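Local atomic coordinates of arginase (Thermus thermophilus, PDB entry 2EF5), a protein that probably hydrolyses L-arginine to L-ornithine and urea, using a pair of manganese ions bound in each subunit. Residues Leu216-Gly230 with Val263-Leu277. Numbering follows the deposited sequence.
With MN (manganese (II) ion), chain G; MN (manganese (II) ion), chain H.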
ATOM      1  N   LEU A 216      32.853 -10.668  -7.661  1.00 19.13           N
ATOM      2  CA  LEU A 216      32.615  -9.486  -8.477  1.00 18.52           C
ATOM      3  C   LEU A 216      32.515  -9.748  -9.977  1.00 18.23           C
ATOM      4  O   LEU A 216      33.493 -10.119 -10.627  1.00 17.37           O
ATOM      5  CB  LEU A 216      33.719  -8.452  -8.187  1.00 17.60           C
ATOM      6  CG  LEU A 216      33.735  -7.119  -8.944  1.00 18.59           C
ATOM      7  CD1 LEU A 216      32.442  -6.343  -8.688  1.00 15.59           C
ATOM      8  CD2 LEU A 216      34.949  -6.305  -8.481  1.00 13.16           C
ATOM      9  N   ASP A 217      31.311  -9.562 -10.511  1.00 18.12           N
ATOM     10  CA  ASP A 217      31.059  -9.731 -11.933  1.00 19.30           C
ATOM     11  C   ASP A 217      31.229  -8.343 -12.541  1.00 18.62           C
ATOM     12  O   ASP A 217      30.597  -7.387 -12.096  1.00 16.91           O
ATOM     13  CB  ASP A 217      29.630 -10.224 -12.174  1.00 20.48           C
ATOM     14  CG  ASP A 217      29.380 -10.583 -13.622  1.00 23.34           C
ATOM     15  OD1 ASP A 217      29.784  -9.802 -14.506  1.00 23.05           O
ATOM     16  OD2 ASP A 217      28.775 -11.642 -13.887  1.00 27.22           O
ATOM     17  N   ALA A 218      32.088  -8.237 -13.548  1.00 18.76           N
ATOM     18  CA  ALA A 218      32.358  -6.958 -14.193  1.00 18.86           C
ATOM     19  C   ALA A 218      31.103  -6.260 -14.690  1.00 19.02           C
ATOM     20  O   ALA A 218      31.066  -5.032 -14.750  1.00 20.13           O
ATOM     21  CB  ALA A 218      33.331  -7.156 -15.362  1.00 17.12           C
ATOM     22  N   ASP A 219      30.077  -7.028 -15.043  1.00 18.75           N
ATOM     23  CA  ASP A 219      28.867  -6.416 -15.564  1.00 19.19           C
ATOM     24  C   ASP A 219      28.030  -5.641 -14.559  1.00 18.59           C
ATOM     25  O   ASP A 219      27.014  -5.079 -14.931  1.00 17.72           O
ATOM     26  CB  ASP A 219      27.989  -7.449 -16.282  1.00 20.03           C
ATOM     27  CG  ASP A 219      27.282  -8.398 -15.332  1.00 22.56           C
ATOM     28  OD1 ASP A 219      27.274  -8.177 -14.107  1.00 23.75           O
ATOM     29  OD2 ASP A 219      26.709  -9.380 -15.834  1.00 28.49           O
ATOM     30  N   VAL A 220      28.445  -5.600 -13.294  1.00 18.73           N
ATOM     31  CA  VAL A 220      27.682  -4.845 -12.300  1.00 18.31           C
ATOM     32  C   VAL A 220      27.922  -3.357 -12.552  1.00 18.64           C
ATOM     33  O   VAL A 220      27.093  -2.515 -12.223  1.00 17.10           O
ATOM     34  CB  VAL A 220      28.114  -5.194 -10.851  1.00 16.91           C
ATOM     35  CG1 VAL A 220      29.487  -4.615 -10.552  1.00 16.26           C
ATOM     36  CG2 VAL A 220      27.084  -4.672  -9.868  1.00 14.76           C
ATOM     37  N   LEU A 221      29.068  -3.052 -13.146  1.00 18.41           N
ATOM     38  CA  LEU A 221      29.441  -1.679 -13.453  1.00 19.03           C
ATOM     39  C   LEU A 221      28.637  -1.224 -14.652  1.00 18.79           C
ATOM     40  O   LEU A 221      28.281  -2.030 -15.503  1.00 19.12           O
ATOM     41  CB  LEU A 221      30.928  -1.593 -13.793  1.00 19.71           C
ATOM     42  CG  LEU A 221      31.898  -1.989 -12.685  1.00 22.29           C
ATOM     43  CD1 LEU A 221      33.295  -2.117 -13.258  1.00 22.01           C
ATOM     44  CD2 LEU A 221      31.853  -0.952 -11.569  1.00 24.87           C
ATOM     45  N   ASP A 222      28.355   0.065 -14.732  1.00 19.11           N
ATOM     46  CA  ASP A 222      27.594   0.554 -15.866  1.00 20.56           C
ATOM     47  C   ASP A 222      28.370   0.196 -17.135  1.00 21.16           C
ATOM     48  O   ASP A 222      29.601   0.244 -17.147  1.00 21.47           O
ATOM     49  CB  ASP A 222      27.407   2.072 -15.783  1.00 21.92           C
ATOM     50  CG  ASP A 222      26.373   2.568 -16.754  1.00 24.63           C
ATOM     51  OD1 ASP A 222      25.166   2.369 -16.487  1.00 24.27           O
ATOM     52  OD2 ASP A 222      26.759   3.131 -17.803  1.00 27.20           O
ATOM     53  N   PRO A 223      27.661  -0.186 -18.211  1.00 22.68           N
ATOM     54  CA  PRO A 223      28.301  -0.553 -19.483  1.00 24.91           C
ATOM     55  C   PRO A 223      29.168   0.573 -20.049  1.00 26.84           C
ATOM     56  O   PRO A 223      30.181   0.331 -20.705  1.00 26.07           O
ATOM     57  CB  PRO A 223      27.113  -0.870 -20.388  1.00 26.19           C
ATOM     58  CG  PRO A 223      26.098  -1.426 -19.429  1.00 23.66           C
ATOM     59  CD  PRO A 223      26.213  -0.463 -18.256  1.00 23.92           C
ATOM     60  N   THR A 224      28.763   1.807 -19.786  1.00 28.40           N
ATOM     61  CA  THR A 224      29.499   2.963 -20.275  1.00 31.05           C
ATOM     62  C   THR A 224      30.887   2.978 -19.651  1.00 30.79           C
ATOM     63  O   THR A 224      31.827   3.543 -20.208  1.00 32.07           O
ATOM     64  CB  THR A 224      28.776   4.274 -19.902  1.00 32.24           C
ATOM     65  OG1 THR A 224      29.296   5.340 -20.698  1.00 39.83           O
ATOM     66  CG2 THR A 224      28.999   4.615 -18.433  1.00 29.79           C
ATOM     67  N   LEU A 225      31.002   2.330 -18.497  1.00 30.48           N
ATOM     68  CA  LEU A 225      32.244   2.267 -17.743  1.00 29.46           C
ATOM     69  C   LEU A 225      32.978   0.943 -17.952  1.00 29.29           C
ATOM     70  O   LEU A 225      34.209   0.890 -17.909  1.00 30.08           O
ATOM     71  CB  LEU A 225      31.921   2.441 -16.265  1.00 31.86           C
ATOM     72  CG  LEU A 225      32.980   2.959 -15.306  1.00 33.75           C
ATOM     73  CD1 LEU A 225      33.445   4.344 -15.748  1.00 34.21           C
ATOM     74  CD2 LEU A 225      32.373   3.014 -13.915  1.00 33.68           C
ATOM     75  N   ALA A 226      32.216  -0.124 -18.162  1.00 25.89           N
ATOM     76  CA  ALA A 226      32.788  -1.447 -18.373  1.00 25.36           C
ATOM     77  C   ALA A 226      32.095  -2.123 -19.543  1.00 23.64           C
ATOM     78  O   ALA A 226      31.206  -2.945 -19.351  1.00 23.88           O
ATOM     79  CB  ALA A 226      32.637  -2.303 -17.112  1.00 24.80           C
ATOM     80  N   PRO A 227      32.497  -1.780 -20.775  1.00 23.59           N
ATOM     81  CA  PRO A 227      31.899  -2.372 -21.973  1.00 22.68           C
ATOM     82  C   PRO A 227      32.310  -3.827 -22.182  1.00 22.41           C
ATOM     83  O   PRO A 227      31.574  -4.599 -22.785  1.00 21.95           O
ATOM     84  CB  PRO A 227      32.416  -1.473 -23.089  1.00 23.94           C
ATOM     85  CG  PRO A 227      33.794  -1.126 -22.603  1.00 23.61           C
ATOM     86  CD  PRO A 227      33.516  -0.780 -21.146  1.00 23.64           C
ATOM     87  N   GLY A 228      33.483  -4.194 -21.672  1.00 23.08           N
ATOM     88  CA  GLY A 228      33.985  -5.546 -21.850  1.00 25.68           C
ATOM     89  C   GLY A 228      33.299  -6.643 -21.057  1.00 27.23           C
ATOM     90  O   GLY A 228      33.933  -7.303 -20.236  1.00 27.02           O
ATOM     91  N   VAL A 229      32.009  -6.844 -21.311  1.00 28.07           N
ATOM     92  CA  VAL A 229      31.233  -7.873 -20.621  1.00 31.64           C
ATOM     93  C   VAL A 229      30.256  -8.540 -21.585  1.00 32.84           C
ATOM     94  O   VAL A 229      29.738  -7.905 -22.503  1.00 34.02           O
ATOM     95  CB  VAL A 229      30.439  -7.281 -19.421  1.00 30.00           C
ATOM     96  CG1 VAL A 229      31.399  -6.578 -18.467  1.00 29.02           C
ATOM     97  CG2 VAL A 229      29.379  -6.313 -19.917  1.00 29.05           C
ATOM     98  N   GLY A 230      30.000  -9.825 -21.363  1.00 35.73           N
ATOM     99  CA  GLY A 230      29.099 -10.564 -22.226  1.00 36.70           C
ATOM    100  C   GLY A 230      27.653 -10.105 -22.219  1.00 39.09           C
ATOM    101  O   GLY A 230      27.026 -10.010 -23.275  1.00 40.92           O
ATOM    102  N   VAL A 263      35.155 -10.774 -17.377  1.00 21.89           N
ATOM    103  CA  VAL A 263      35.864  -9.771 -18.164  1.00 22.50           C
ATOM    104  C   VAL A 263      36.022 -10.351 -19.581  1.00 22.24           C
ATOM    105  O   VAL A 263      36.540 -11.457 -19.751  1.00 21.30           O
ATOM    106  CB  VAL A 263      37.265  -9.472 -17.565  1.00 22.64           C
ATOM    107  CG1 VAL A 263      38.027  -8.513 -18.467  1.00 21.55           C
ATOM    108  CG2 VAL A 263      37.114  -8.876 -16.172  1.00 21.08           C
ATOM    109  N   ASN A 264      35.571  -9.610 -20.589  1.00 22.56           N
ATOM    110  CA  ASN A 264      35.652 -10.072 -21.975  1.00 23.46           C
ATOM    111  C   ASN A 264      36.402  -9.039 -22.811  1.00 23.44           C
ATOM    112  O   ASN A 264      35.810  -8.095 -23.328  1.00 21.16           O
ATOM    113  CB  ASN A 264      34.245 -10.273 -22.547  1.00 25.15           C
ATOM    114  CG  ASN A 264      34.251 -11.027 -23.868  1.00 26.99           C
ATOM    115  OD1 ASN A 264      35.233 -11.000 -24.604  1.00 28.22           O
ATOM    116  ND2 ASN A 264      33.143 -11.698 -24.177  1.00 29.88           N
ATOM    117  N   PRO A 265      37.723  -9.210 -22.954  1.00 23.90           N
ATOM    118  CA  PRO A 265      38.527  -8.265 -23.734  1.00 24.29           C
ATOM    119  C   PRO A 265      38.104  -8.072 -25.188  1.00 24.29           C
ATOM    120  O   PRO A 265      38.362  -7.025 -25.774  1.00 24.71           O
ATOM    121  CB  PRO A 265      39.954  -8.811 -23.585  1.00 25.17           C
ATOM    122  CG  PRO A 265      39.755 -10.264 -23.341  1.00 26.04           C
ATOM    123  CD  PRO A 265      38.560 -10.300 -22.420  1.00 24.61           C
ATOM    124  N   ILE A 266      37.439  -9.069 -25.755  1.00 24.87           N
ATOM    125  CA  ILE A 266      36.968  -9.000 -27.133  1.00 26.80           C
ATOM    126  C   ILE A 266      35.873  -7.944 -27.317  1.00 26.51           C
ATOM    127  O   ILE A 266      35.662  -7.434 -28.419  1.00 25.94           O
ATOM    128  CB  ILE A 266      36.455 -10.398 -27.588  1.00 29.06           C
ATOM    129  CG1 ILE A 266      37.533 -11.088 -28.411  1.00 29.61           C
ATOM    130  CG2 ILE A 266      35.163 -10.281 -28.392  1.00 32.52           C
ATOM    131  CD1 ILE A 266      38.899 -11.035 -27.788  1.00 30.28           C
ATOM    132  N   LEU A 267      35.186  -7.612 -26.231  1.00 25.09           N
ATOM    133  CA  LEU A 267      34.119  -6.627 -26.285  1.00 24.99           C
ATOM    134  C   LEU A 267      34.556  -5.368 -25.553  1.00 24.95           C
ATOM    135  O   LEU A 267      33.828  -4.382 -25.509  1.00 27.76           O
ATOM    136  CB  LEU A 267      32.851  -7.196 -25.634  1.00 26.52           C
ATOM    137  CG  LEU A 267      32.281  -8.478 -26.253  1.00 27.69           C
ATOM    138  CD1 LEU A 267      31.207  -9.073 -25.345  1.00 28.01           C
ATOM    139  CD2 LEU A 267      31.718  -8.164 -27.635  1.00 26.52           C
ATOM    140  N   ASP A 268      35.766  -5.402 -25.008  1.00 23.43           N
ATOM    141  CA  ASP A 268      36.291  -4.286 -24.232  1.00 22.90           C
ATOM    142  C   ASP A 268      36.939  -3.195 -25.069  1.00 23.95           C
ATOM    143  O   ASP A 268      37.120  -3.331 -26.280  1.00 23.52           O
ATOM    144  CB  ASP A 268      37.307  -4.806 -23.209  1.00 21.37           C
ATOM    145  CG  ASP A 268      37.468  -3.883 -22.009  1.00 22.04           C
ATOM    146  OD1 ASP A 268      36.783  -2.839 -21.932  1.00 18.99           O
ATOM    147  OD2 ASP A 268      38.290  -4.213 -21.128  1.00 21.88           O
ATOM    148  N   GLU A 269      37.283  -2.103 -24.400  1.00 24.02           N
ATOM    149  CA  GLU A 269      37.938  -0.978 -25.044  1.00 24.80           C
ATOM    150  C   GLU A 269      39.224  -0.661 -24.282  1.00 24.04           C
ATOM    151  O   GLU A 269      39.195  -0.190 -23.138  1.00 23.12           O
ATOM    152  CB  GLU A 269      37.005   0.237 -25.050  1.00 26.29           C
ATOM    153  CG  GLU A 269      35.591  -0.114 -25.504  1.00 32.39           C
ATOM    154  CD  GLU A 269      34.689   1.095 -25.656  1.00 34.55           C
ATOM    155  OE1 GLU A 269      34.784   2.020 -24.824  1.00 36.58           O
ATOM    156  OE2 GLU A 269      33.869   1.111 -26.601  1.00 37.81           O
ATOM    157  N   ARG A 270      40.356  -0.946 -24.911  1.00 22.59           N
ATOM    158  CA  ARG A 270      41.652  -0.673 -24.300  1.00 23.01           C
ATOM    159  C   ARG A 270      41.804  -1.350 -22.939  1.00 20.86           C
ATOM    160  O   ARG A 270      42.442  -0.809 -22.032  1.00 20.79           O
ATOM    161  CB  ARG A 270      41.835   0.832 -24.128  1.00 26.39           C
ATOM    162  CG  ARG A 270      41.597   1.635 -25.385  1.00 33.80           C
ATOM    163  CD  ARG A 270      42.726   1.455 -26.371  1.00 38.60           C
ATOM    164  NE  ARG A 270      42.673   2.456 -27.430  1.00 44.37           N
ATOM    165  CZ  ARG A 270      43.633   2.637 -28.327  1.00 44.55           C
ATOM    166  NH1 ARG A 270      44.723   1.881 -28.293  1.00 44.36           N
ATOM    167  NH2 ARG A 270      43.505   3.580 -29.254  1.00 46.93           N
ATOM    168  N   ASN A 271      41.199  -2.522 -22.789  1.00 18.18           N
ATOM    169  CA  ASN A 271      41.300  -3.277 -21.545  1.00 19.49           C
ATOM    170  C   ASN A 271      40.817  -2.505 -20.317  1.00 18.67           C
ATOM    171  O   ASN A 271      41.167  -2.864 -19.197  1.00 17.14           O
ATOM    172  CB  ASN A 271      42.768  -3.691 -21.330  1.00 19.13           C
ATOM    173  CG  ASN A 271      42.901  -4.950 -20.503  1.00 20.06           C
ATOM    174  OD1 ASN A 271      42.123  -5.883 -20.666  1.00 18.52           O
ATOM    175  ND2 ASN A 271      43.905  -4.993 -19.624  1.00 20.28           N
ATOM    176  N   ARG A 272      40.008  -1.467 -20.509  1.00 18.51           N
ATOM    177  CA  ARG A 272      39.568  -0.664 -19.369  1.00 20.32           C
ATOM    178  C   ARG A 272      38.684  -1.381 -18.366  1.00 18.48           C
ATOM    179  O   ARG A 272      38.640  -1.000 -17.192  1.00 19.21           O
ATOM    180  CB  ARG A 272      38.892   0.628 -19.840  1.00 22.44           C
ATOM    181  CG  ARG A 272      37.558   0.460 -20.534  1.00 26.55           C
ATOM    182  CD  ARG A 272      37.098   1.823 -21.051  1.00 33.78           C
ATOM    183  NE  ARG A 272      35.703   1.830 -21.478  1.00 37.35           N
ATOM    184  CZ  ARG A 272      35.067   2.907 -21.925  1.00 38.51           C
ATOM    185  NH1 ARG A 272      35.703   4.067 -22.009  1.00 40.60           N
ATOM    186  NH2 ARG A 272      33.797   2.822 -22.292  1.00 36.69           N
ATOM    187  N   THR A 273      37.992  -2.424 -18.807  1.00 17.03           N
ATOM    188  CA  THR A 273      37.137  -3.168 -17.897  1.00 17.28           C
ATOM    189  C   THR A 273      38.006  -3.983 -16.951  1.00 17.53           C
ATOM    190  O   THR A 273      37.749  -4.051 -15.747  1.00 16.52           O
ATOM    191  CB  THR A 273      36.182  -4.094 -18.660  1.00 15.37           C
ATOM    192  OG1 THR A 273      35.355  -3.303 -19.521  1.00 18.30           O
ATOM    193  CG2 THR A 273      35.294  -4.868 -17.683  1.00 16.28           C
ATOM    194  N   ALA A 274      39.050  -4.591 -17.495  1.00 17.85           N
ATOM    195  CA  ALA A 274      39.964  -5.378 -16.674  1.00 18.13           C
ATOM    196  C   ALA A 274      40.684  -4.436 -15.699  1.00 17.53           C
ATOM    197  O   ALA A 274      40.889  -4.779 -14.530  1.00 17.25           O
ATOM    198  CB  ALA A 274      40.981  -6.099 -17.556  1.00 16.29           C
ATOM    199  N   GLU A 275      41.069  -3.254 -16.178  1.00 16.08           N
ATOM    200  CA  GLU A 275      41.755  -2.293 -15.316  1.00 18.06           C
ATOM    201  C   GLU A 275      40.805  -1.852 -14.207  1.00 17.91           C
ATOM    202  O   GLU A 275      41.232  -1.627 -13.073  1.00 18.32           O
ATOM    203  CB  GLU A 275      42.238  -1.081 -16.128  1.00 19.53           C
ATOM    204  CG  GLU A 275      43.170  -1.475 -17.280  1.00 23.66           C
ATOM    205  CD  GLU A 275      43.627  -0.303 -18.126  1.00 26.00           C
ATOM    206  OE1 GLU A 275      42.905   0.719 -18.185  1.00 26.28           O
ATOM    207  OE2 GLU A 275      44.705  -0.413 -18.752  1.00 26.97           O
ATOM    208  N   MET A 276      39.520  -1.736 -14.535  1.00 18.66           N
ATOM    209  CA  MET A 276      38.508  -1.349 -13.555  1.00 19.12           C
ATOM    210  C   MET A 276      38.473  -2.362 -12.420  1.00 17.85           C
ATOM    211  O   MET A 276      38.546  -1.997 -11.246  1.00 17.36           O
ATOM    212  CB  MET A 276      37.116  -1.309 -14.189  1.00 23.24           C
ATOM    213  CG  MET A 276      36.776  -0.062 -14.993  1.00 32.39           C
ATOM    214  SD  MET A 276      36.431   1.379 -13.959  1.00 42.54           S
ATOM    215  CE  MET A 276      35.561   0.615 -12.566  1.00 37.07           C
ATOM    216  N   LEU A 277      38.343  -3.637 -12.772  1.00 16.14           N
ATOM    217  CA  LEU A 277      38.276  -4.685 -11.763  1.00 16.58           C
ATOM    218  C   LEU A 277      39.553  -4.827 -10.952  1.00 15.86           C
ATOM    219  O   LEU A 277      39.505  -5.158  -9.775  1.00 16.29           O
ATOM    220  CB  LEU A 277      37.912  -6.027 -12.402  1.00 17.85           C
ATOM    221  CG  LEU A 277      36.424  -6.388 -12.309  1.00 18.61           C
ATOM    222  CD1 LEU A 277      35.589  -5.340 -13.019  1.00 20.68           C
ATOM    223  CD2 LEU A 277      36.188  -7.756 -12.932  1.00 20.27           C
TER
HETATM  224 MN    MN G1101      26.419 -11.128 -14.507  1.00 42.16          MN
HETATM  225 MN    MN H1102      27.374 -13.350 -12.830  1.00 28.24          MN
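With its hydroxyl anti to the carbonyl carbon (chi1 -60°), Thr273 sets OG1 against the loop that holds Gly228, while the same torsion lays CG2 on the methyl group of Ala226. OG1 accepts from Gly228 N at 3.0 Å, a bent bond (144°), and itself donates to Asp268 OD1 at 2.8 Å, from above the carboxylate plane. Asp268, its CG anti to the backbone N (chi1 -156°), also offers the syn lone pair of OD2 to Thr273 N, so one carboxylate grips both backbone and side chain at the start of the helix and fixes the rotation of the hydroxyl, an example of a second-shell carboxylate positioning a group that in turn holds a backbone N-H. With Asp268 replaced by an alanine, the carboxylate acceptor of Thr273 N and OG1 is gone, and the hydroxyl is likely to turn more freely, weakening its hold on Gly228 N. Gly228, the centre of an inverse gamma turn, brings CA to 3.5 Å from Asp268 CA, where a side chain would collide with Asp268 CB; its carbonyl O accepts from Asn264 N at 2.9 Å. Beside it, the Pro227 ring lies across Arg272, CD meeting the guanidinium edge 3.4 Å from NE, and Glu269 pairs with Arg272 by charge alone. Deeper, Ala218 CB rests against both methyls of Leu277, 3.7 Å from CD1, and the bent Met276 chain puts CE 3.6 Å from Leu221 CD1. The loop leaving strand 212-217 thus packs against helix 272-284 in the arginase alpha/beta fold, whose strand end and following 3-10 turn carry Asp217 and Asp219 to the binuclear manganese site, where Asp217 OD2 bridges both ions.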